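Local coordinates for Lin0012 protein (PDB 3K17) that probably phosphorylates phosphomevalonate at the expense of ATP in the mevalonate pathway to isoprenoids, as a GHMP-family kinase, at residues T42-E47 with P98-I103; I82-T87 with A126-L131. All coordinates share one frame; numbering follows the deposited sequence.

Contact 1: T42-E47 with P98-I103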
ATOM      1  N   THR A  42     -29.314 -15.932  20.355  1.00 20.53           N
ATOM      2  CA  THR A  42     -30.429 -16.738  19.864  1.00 21.23           C
ATOM      3  C   THR A  42     -30.019 -17.371  18.533  1.00 22.12           C
ATOM      4  O   THR A  42     -29.630 -16.671  17.591  1.00 22.16           O
ATOM      5  CB  THR A  42     -31.693 -15.867  19.693  1.00 23.86           C
ATOM      6  OG1 THR A  42     -32.007 -15.245  20.947  1.00 21.98           O
ATOM      7  CG2 THR A  42     -32.885 -16.714  19.252  1.00 23.73           C
ATOM      8  N   LEU A  43     -30.083 -18.698  18.469  1.00 20.49           N
ATOM      9  CA  LEU A  43     -29.689 -19.436  17.273  1.00 21.51           C
ATOM     10  C   LEU A  43     -30.834 -20.222  16.660  1.00 24.24           C
ATOM     11  O   LEU A  43     -31.659 -20.795  17.370  1.00 26.31           O
ATOM     12  CB  LEU A  43     -28.536 -20.393  17.604  1.00 17.72           C
ATOM     13  CG  LEU A  43     -28.059 -21.385  16.534  1.00 19.59           C
ATOM     14  CD1 LEU A  43     -26.656 -21.840  16.869  1.00 19.91           C
ATOM     15  CD2 LEU A  43     -29.004 -22.595  16.445  1.00 20.81           C
ATOM     16  N   GLU A  44     -30.871 -20.259  15.336  1.00 26.20           N
ATOM     17  CA  GLU A  44     -31.917 -20.982  14.631  1.00 28.48           C
ATOM     18  C   GLU A  44     -31.389 -21.411  13.272  1.00 28.53           C
ATOM     19  O   GLU A  44     -30.409 -20.855  12.779  1.00 26.66           O
ATOM     20  CB  GLU A  44     -33.139 -20.080  14.449  1.00 29.77           C
ATOM     21  CG  GLU A  44     -32.916 -18.947  13.469  1.00 33.58           C
ATOM     22  CD  GLU A  44     -33.991 -17.879  13.541  1.00 37.18           C
ATOM     23  OE1 GLU A  44     -34.076 -17.188  14.577  1.00 40.11           O
ATOM     24  OE2 GLU A  44     -34.751 -17.729  12.558  1.00 39.18           O
ATOM     25  N   ASP A  45     -32.033 -22.406  12.670  1.00 29.13           N
ATOM     26  CA  ASP A  45     -31.622 -22.870  11.352  1.00 28.60           C
ATOM     27  C   ASP A  45     -32.036 -21.800  10.362  1.00 27.74           C
ATOM     28  O   ASP A  45     -33.016 -21.095  10.581  1.00 28.77           O
ATOM     29  CB  ASP A  45     -32.317 -24.182  10.985  1.00 29.37           C
ATOM     30  CG  ASP A  45     -31.974 -25.314  11.934  1.00 32.74           C
ATOM     31  OD1 ASP A  45     -30.767 -25.575  12.147  1.00 34.04           O
ATOM     32  OD2 ASP A  45     -32.914 -25.948  12.461  1.00 33.49           O
ATOM     33  N   SER A  46     -31.285 -21.682   9.277  1.00 28.73           N
ATOM     34  CA  SER A  46     -31.574 -20.706   8.238  1.00 29.94           C
ATOM     35  C   SER A  46     -31.071 -21.267   6.915  1.00 29.94           C
ATOM     36  O   SER A  46     -30.495 -22.351   6.881  1.00 29.16           O
ATOM     37  CB  SER A  46     -30.874 -19.376   8.547  1.00 30.27           C
ATOM     38  OG  SER A  46     -29.478 -19.562   8.710  1.00 33.13           O
ATOM     39  N   GLU A  47     -31.288 -20.525   5.834  1.00 30.90           N
ATOM     40  CA  GLU A  47     -30.854 -20.948   4.507  1.00 32.80           C
ATOM     41  C   GLU A  47     -29.365 -20.678   4.336  1.00 30.16           C
ATOM     42  O   GLU A  47     -28.659 -21.414   3.644  1.00 28.48           O
ATOM     43  CB  GLU A  47     -31.638 -20.189   3.429  1.00 36.77           C
ATOM     44  CG  GLU A  47     -33.149 -20.391   3.476  1.00 44.49           C
ATOM     45  CD  GLU A  47     -33.550 -21.845   3.293  1.00 48.97           C
ATOM     46  OE1 GLU A  47     -32.977 -22.509   2.401  1.00 51.11           O
ATOM     47  OE2 GLU A  47     -34.445 -22.322   4.031  1.00 52.08           O
ATOM     48  N   PRO A  98     -26.316 -24.375   7.892  1.00 28.44           N
ATOM     49  CA  PRO A  98     -26.574 -22.938   8.028  1.00 26.37           C
ATOM     50  C   PRO A  98     -27.405 -22.531   9.235  1.00 25.57           C
ATOM     51  O   PRO A  98     -28.456 -23.105   9.498  1.00 27.41           O
ATOM     52  CB  PRO A  98     -27.240 -22.576   6.696  1.00 28.30           C
ATOM     53  CG  PRO A  98     -27.873 -23.877   6.254  1.00 28.74           C
ATOM     54  CD  PRO A  98     -26.803 -24.879   6.596  1.00 27.53           C
ATOM     55  N   VAL A  99     -26.917 -21.539   9.978  1.00 24.47           N
ATOM     56  CA  VAL A  99     -27.635 -21.042  11.148  1.00 22.37           C
ATOM     57  C   VAL A  99     -27.594 -19.522  11.262  1.00 22.64           C
ATOM     58  O   VAL A  99     -26.651 -18.871  10.801  1.00 19.66           O
ATOM     59  CB  VAL A  99     -27.067 -21.616  12.474  1.00 23.01           C
ATOM     60  CG1 VAL A  99     -27.167 -23.134  12.476  1.00 23.28           C
ATOM     61  CG2 VAL A  99     -25.631 -21.162  12.666  1.00 19.25           C
ATOM     62  N   LYS A 100     -28.632 -18.968  11.880  1.00 20.61           N
ATOM     63  CA  LYS A 100     -28.726 -17.536  12.111  1.00 20.32           C
ATOM     64  C   LYS A 100     -28.512 -17.335  13.602  1.00 19.88           C
ATOM     65  O   LYS A 100     -29.153 -17.998  14.416  1.00 21.16           O
ATOM     66  CB  LYS A 100     -30.103 -17.013  11.709  1.00 21.07           C
ATOM     67  CG  LYS A 100     -30.409 -15.600  12.199  1.00 20.92           C
ATOM     68  CD  LYS A 100     -31.795 -15.151  11.740  1.00 23.74           C
ATOM     69  CE  LYS A 100     -32.172 -13.812  12.358  1.00 24.81           C
ATOM     70  NZ  LYS A 100     -33.491 -13.305  11.897  1.00 23.43           N
HETATM   71  N   MSE A 101     -27.596 -16.442  13.957  1.00 17.79           N
HETATM   72  CA  MSE A 101     -27.297 -16.163  15.358  1.00 19.62           C
HETATM   73  C   MSE A 101     -27.403 -14.671  15.629  1.00 18.65           C
HETATM   74  O   MSE A 101     -26.806 -13.856  14.916  1.00 16.06           O
HETATM   75  CB  MSE A 101     -25.889 -16.649  15.715  1.00 20.16           C
HETATM   76  CG  MSE A 101     -25.722 -18.172  15.716  1.00 21.69           C
HETATM   77 SE   MSE A 101     -23.921 -18.707  16.221  1.00 33.30          SE
HETATM   78  CE  MSE A 101     -23.088 -18.597  14.474  1.00 21.32           C
ATOM     79  N   VAL A 102     -28.161 -14.328  16.664  1.00 17.46           N
ATOM     80  CA  VAL A 102     -28.372 -12.939  17.049  1.00 19.74           C
ATOM     81  C   VAL A 102     -27.925 -12.709  18.482  1.00 20.23           C
ATOM     82  O   VAL A 102     -28.447 -13.329  19.411  1.00 20.05           O
ATOM     83  CB  VAL A 102     -29.862 -12.551  16.941  1.00 21.84           C
ATOM     84  CG1 VAL A 102     -30.069 -11.129  17.453  1.00 20.62           C
ATOM     85  CG2 VAL A 102     -30.327 -12.676  15.490  1.00 19.83           C
ATOM     86  N   ILE A 103     -26.957 -11.816  18.659  1.00 18.17           N
ATOM     87  CA  ILE A 103     -26.453 -11.507  19.986  1.00 16.76           C
ATOM     88  C   ILE A 103     -26.976 -10.173  20.501  1.00 19.81           C
ATOM     89  O   ILE A 103     -26.898  -9.153  19.808  1.00 20.21           O
ATOM     90  CB  ILE A 103     -24.911 -11.474  19.995  1.00 17.52           C
ATOM     91  CG1 ILE A 103     -24.365 -12.856  19.615  1.00 17.80           C
ATOM     92  CG2 ILE A 103     -24.401 -11.030  21.374  1.00 16.72           C
ATOM     93  CD1 ILE A 103     -22.846 -12.955  19.617  1.00 16.59           C
TER
HETATM   94  O   HOH W   1     -30.651 -13.012  21.090  1.00 28.08           O
HETATM   95  O   HOH W   2     -35.471 -15.216  12.029  1.00 37.45           O
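Thr42 and Val102 exchange two backbone hydrogen bonds, the first closed ring of an antiparallel pairing whose strand segments 42-45 and 99-103 run at 164° to each other. The second ring joins Glu44 and Lys100, and its two bonds differ: Lys100 N reaches Glu44 O at 2.7 Å, whereas Glu44 N meets Lys100 O at 3.0 Å with a less straight N-H. Beyond the strand, Ser46 N still donates to Pro98 O, but at 3.2 Å and from well above the carbonyl plane, 51° out of it. The hydroxyl of Ser46 lies close to Lys100 N without bonding it; its hydrogen-bond partner is the carbonyl of Arg48.

On the face carrying Thr42, Glu44, Lys100 and Val102, two waters bridge polar groups of the two strands. One joins Thr42 OG1 to Val102 O; it lies 2.8 Å from Val102 O and probably donates there, beside the bond from Thr42 N. Glu44 OE2 and Lys100 NZ stand 4.6 Å apart, too far for a direct salt bridge, and the other water joins them, donating to OE2 and accepting from NZ. The two chains lie side by side. Glu44 CG stands between its backbone N and carbonyl carbon (chi1 70°), which brings it against Lys100 CB at 3.8 Å. Asp45 turns away and forms a salt bridge with Lys134.

The other face is apolar: Leu43 CD1 touches Met101 CG (selenomethionine) at 4.0 Å, and Leu43 CG approaches Val99 CB. Across the strand's other edge, Val99, Met101 and Ile103 bond to strand 50-52, which makes 99-105 an interior strand here. Helix 119-135 covers the Leu43/Met101 face through Leu131, Lys134 and Phe135, so the chemistry is two-sided: hydrocarbon toward the helix, charge and water on the opposite face.

Contact 2: I82-T87 with A126-L131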
ATOM      1  N   ILE A  82     -16.424 -18.428  16.161  1.00 14.46           N
ATOM      2  CA  ILE A  82     -17.117 -19.202  15.136  1.00 12.89           C
ATOM      3  C   ILE A  82     -16.115 -20.028  14.321  1.00 16.18           C
ATOM      4  O   ILE A  82     -16.365 -21.192  13.993  1.00 15.60           O
ATOM      5  CB  ILE A  82     -17.910 -18.259  14.183  1.00 14.14           C
ATOM      6  CG1 ILE A  82     -19.132 -17.706  14.912  1.00 11.63           C
ATOM      7  CG2 ILE A  82     -18.320 -18.998  12.913  1.00 15.28           C
ATOM      8  CD1 ILE A  82     -19.871 -16.617  14.146  1.00 19.43           C
ATOM      9  N   ASN A  83     -14.976 -19.424  14.001  1.00 14.54           N
ATOM     10  CA  ASN A  83     -13.954 -20.107  13.215  1.00 15.96           C
ATOM     11  C   ASN A  83     -13.329 -21.280  13.976  1.00 16.18           C
ATOM     12  O   ASN A  83     -13.172 -22.375  13.432  1.00 15.24           O
ATOM     13  CB  ASN A  83     -12.879 -19.102  12.779  1.00 15.34           C
ATOM     14  CG  ASN A  83     -13.393 -18.126  11.714  1.00 20.08           C
ATOM     15  OD1 ASN A  83     -12.959 -16.964  11.635  1.00 18.02           O
ATOM     16  ND2 ASN A  83     -14.319 -18.598  10.892  1.00 14.95           N
ATOM     17  N   ILE A  84     -12.980 -21.061  15.236  1.00 15.40           N
ATOM     18  CA  ILE A  84     -12.386 -22.133  16.013  1.00 17.14           C
ATOM     19  C   ILE A  84     -13.418 -23.237  16.284  1.00 16.84           C
ATOM     20  O   ILE A  84     -13.079 -24.415  16.282  1.00 15.79           O
ATOM     21  CB  ILE A  84     -11.814 -21.610  17.347  1.00 17.53           C
ATOM     22  CG1 ILE A  84     -10.938 -22.683  17.992  1.00 18.61           C
ATOM     23  CG2 ILE A  84     -12.950 -21.223  18.286  1.00 20.94           C
ATOM     24  CD1 ILE A  84     -10.251 -22.221  19.265  1.00 19.61           C
ATOM     25  N   ALA A  85     -14.676 -22.863  16.502  1.00 17.03           N
ATOM     26  CA  ALA A  85     -15.708 -23.870  16.758  1.00 17.78           C
ATOM     27  C   ALA A  85     -15.900 -24.714  15.495  1.00 19.25           C
ATOM     28  O   ALA A  85     -16.056 -25.938  15.554  1.00 18.30           O
ATOM     29  CB  ALA A  85     -17.007 -23.204  17.146  1.00 16.71           C
ATOM     30  N   THR A  86     -15.873 -24.043  14.352  1.00 17.32           N
ATOM     31  CA  THR A  86     -16.025 -24.696  13.064  1.00 17.56           C
ATOM     32  C   THR A  86     -14.891 -25.689  12.819  1.00 18.66           C
ATOM     33  O   THR A  86     -15.127 -26.805  12.366  1.00 19.86           O
ATOM     34  CB  THR A  86     -16.050 -23.645  11.927  1.00 16.78           C
ATOM     35  OG1 THR A  86     -17.273 -22.899  11.999  1.00 15.20           O
ATOM     36  CG2 THR A  86     -15.923 -24.310  10.571  1.00 13.98           C
ATOM     37  N   THR A  87     -13.661 -25.274  13.106  1.00 20.10           N
ATOM     38  CA  THR A  87     -12.509 -26.142  12.923  1.00 20.20           C
ATOM     39  C   THR A  87     -12.595 -27.333  13.883  1.00 21.36           C
ATOM     40  O   THR A  87     -12.206 -28.449  13.532  1.00 19.58           O
ATOM     41  CB  THR A  87     -11.190 -25.384  13.163  1.00 20.45           C
ATOM     42  OG1 THR A  87     -10.996 -24.433  12.109  1.00 18.76           O
ATOM     43  CG2 THR A  87      -9.996 -26.354  13.199  1.00 18.84           C
ATOM     44  N   ALA A 126     -20.721 -17.227  24.576  1.00 13.63           N
ATOM     45  CA  ALA A 126     -22.060 -17.416  24.036  1.00 15.45           C
ATOM     46  C   ALA A 126     -21.989 -18.145  22.690  1.00 18.22           C
ATOM     47  O   ALA A 126     -22.779 -19.060  22.422  1.00 18.49           O
ATOM     48  CB  ALA A 126     -22.772 -16.061  23.874  1.00 11.70           C
ATOM     49  N   VAL A 127     -21.040 -17.744  21.846  1.00 15.12           N
ATOM     50  CA  VAL A 127     -20.881 -18.383  20.549  1.00 13.57           C
ATOM     51  C   VAL A 127     -20.485 -19.858  20.718  1.00 15.50           C
ATOM     52  O   VAL A 127     -21.083 -20.746  20.097  1.00 14.04           O
ATOM     53  CB  VAL A 127     -19.807 -17.652  19.697  1.00 13.94           C
ATOM     54  CG1 VAL A 127     -19.436 -18.490  18.465  1.00  9.28           C
ATOM     55  CG2 VAL A 127     -20.344 -16.275  19.266  1.00 11.38           C
ATOM     56  N   ILE A 128     -19.489 -20.121  21.560  1.00 12.91           N
ATOM     57  CA  ILE A 128     -19.039 -21.497  21.758  1.00 15.41           C
ATOM     58  C   ILE A 128     -20.182 -22.358  22.296  1.00 17.12           C
ATOM     59  O   ILE A 128     -20.437 -23.449  21.784  1.00 17.80           O
ATOM     60  CB  ILE A 128     -17.828 -21.565  22.723  1.00 17.27           C
ATOM     61  CG1 ILE A 128     -16.626 -20.819  22.111  1.00 15.00           C
ATOM     62  CG2 ILE A 128     -17.473 -23.037  23.032  1.00 15.98           C
ATOM     63  CD1 ILE A 128     -16.179 -21.335  20.752  1.00 13.41           C
ATOM     64  N   ASN A 129     -20.873 -21.869  23.320  1.00 18.37           N
ATOM     65  CA  ASN A 129     -21.983 -22.626  23.884  1.00 19.40           C
ATOM     66  C   ASN A 129     -23.100 -22.854  22.890  1.00 19.89           C
ATOM     67  O   ASN A 129     -23.650 -23.955  22.818  1.00 19.03           O
ATOM     68  CB  ASN A 129     -22.549 -21.947  25.123  1.00 19.73           C
ATOM     69  CG  ASN A 129     -21.896 -22.441  26.390  1.00 22.40           C
ATOM     70  OD1 ASN A 129     -21.417 -23.567  26.443  1.00 29.31           O
ATOM     71  ND2 ASN A 129     -21.890 -21.615  27.423  1.00 26.16           N
ATOM     72  N   ALA A 130     -23.439 -21.822  22.125  1.00 16.96           N
ATOM     73  CA  ALA A 130     -24.502 -21.947  21.134  1.00 17.62           C
ATOM     74  C   ALA A 130     -24.182 -22.973  20.045  1.00 18.02           C
ATOM     75  O   ALA A 130     -25.040 -23.764  19.673  1.00 21.06           O
ATOM     76  CB  ALA A 130     -24.793 -20.590  20.498  1.00 17.02           C
ATOM     77  N   LEU A 131     -22.958 -22.967  19.529  1.00 19.78           N
ATOM     78  CA  LEU A 131     -22.600 -23.904  18.466  1.00 18.83           C
ATOM     79  C   LEU A 131     -22.389 -25.324  18.975  1.00 20.68           C
ATOM     80  O   LEU A 131     -22.669 -26.287  18.259  1.00 19.78           O
ATOM     81  CB  LEU A 131     -21.350 -23.426  17.708  1.00 17.96           C
ATOM     82  CG  LEU A 131     -21.560 -22.165  16.845  1.00 19.56           C
ATOM     83  CD1 LEU A 131     -20.243 -21.678  16.270  1.00 15.71           C
ATOM     84  CD2 LEU A 131     -22.542 -22.474  15.731  1.00 18.43           C
TER
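Ile82 sets its CG1 against CG1 of Val127 at 3.7 Å, the two side chains crossing at about a right angle. Ile82 CG1 lies anti to the carbonyl carbon, beside the backbone N (chi1 -73°), and the same Val127 methyl also comes within 3.8 Å of Ile82 N. One turn on, Ala85 points its CB at the partner helix and receives two methyls: CD1 of Leu131 at 3.7 Å and CD1 of Ile128 at 4.1 Å. The Leu131 methyl also lies over Ile82 CA, and so rests against both Ile82 and Ala85. Ile128 reaches Ala85 with the end of its chain, where its CD1 meets Ile84 CG2 as well.

The helix segments run in roughly the same direction, at a crossing angle of -32° and an axial separation of 9.6 Å. No hydrogen bond crosses between them. The polar group of Thr86 is satisfied within its own helix: OG1 donates to Ile82 O at 2.8 Å, on the opposite face of that carbonyl from Thr86 N.

Helix 141-156 adds Leu147 and Leu150 against Ile84, while a second subunit brings Ala188 to the same residue. Every touching residue is buried, and the side-chain contacts are all aliphatic, which implies that close hydrocarbon packing, without directional bonds, joins these two helices.

How the contacts relate
Contacts 1 and 2 have centres 12 Å apart and belong to one region, a sheet with helices packed against it. Their segments alternate along the chain: strand 37-45, helix 76-91, strand 99-105, helix 119-135. The two contacts touch directly. Met101 SE packs on Leu131 CD2 at 4.0 Å, its CE meets Ile82 CD1 at 3.8 Å, and Leu43 CD1 lies against Ala130 O; thus the apolar face of contact 1 rests on both helices of contact 2. Both helices pack against this same face of the sheet, and Met101 reaches into the join between them. This continuous core fits the N-terminal domain of GHMP kinases.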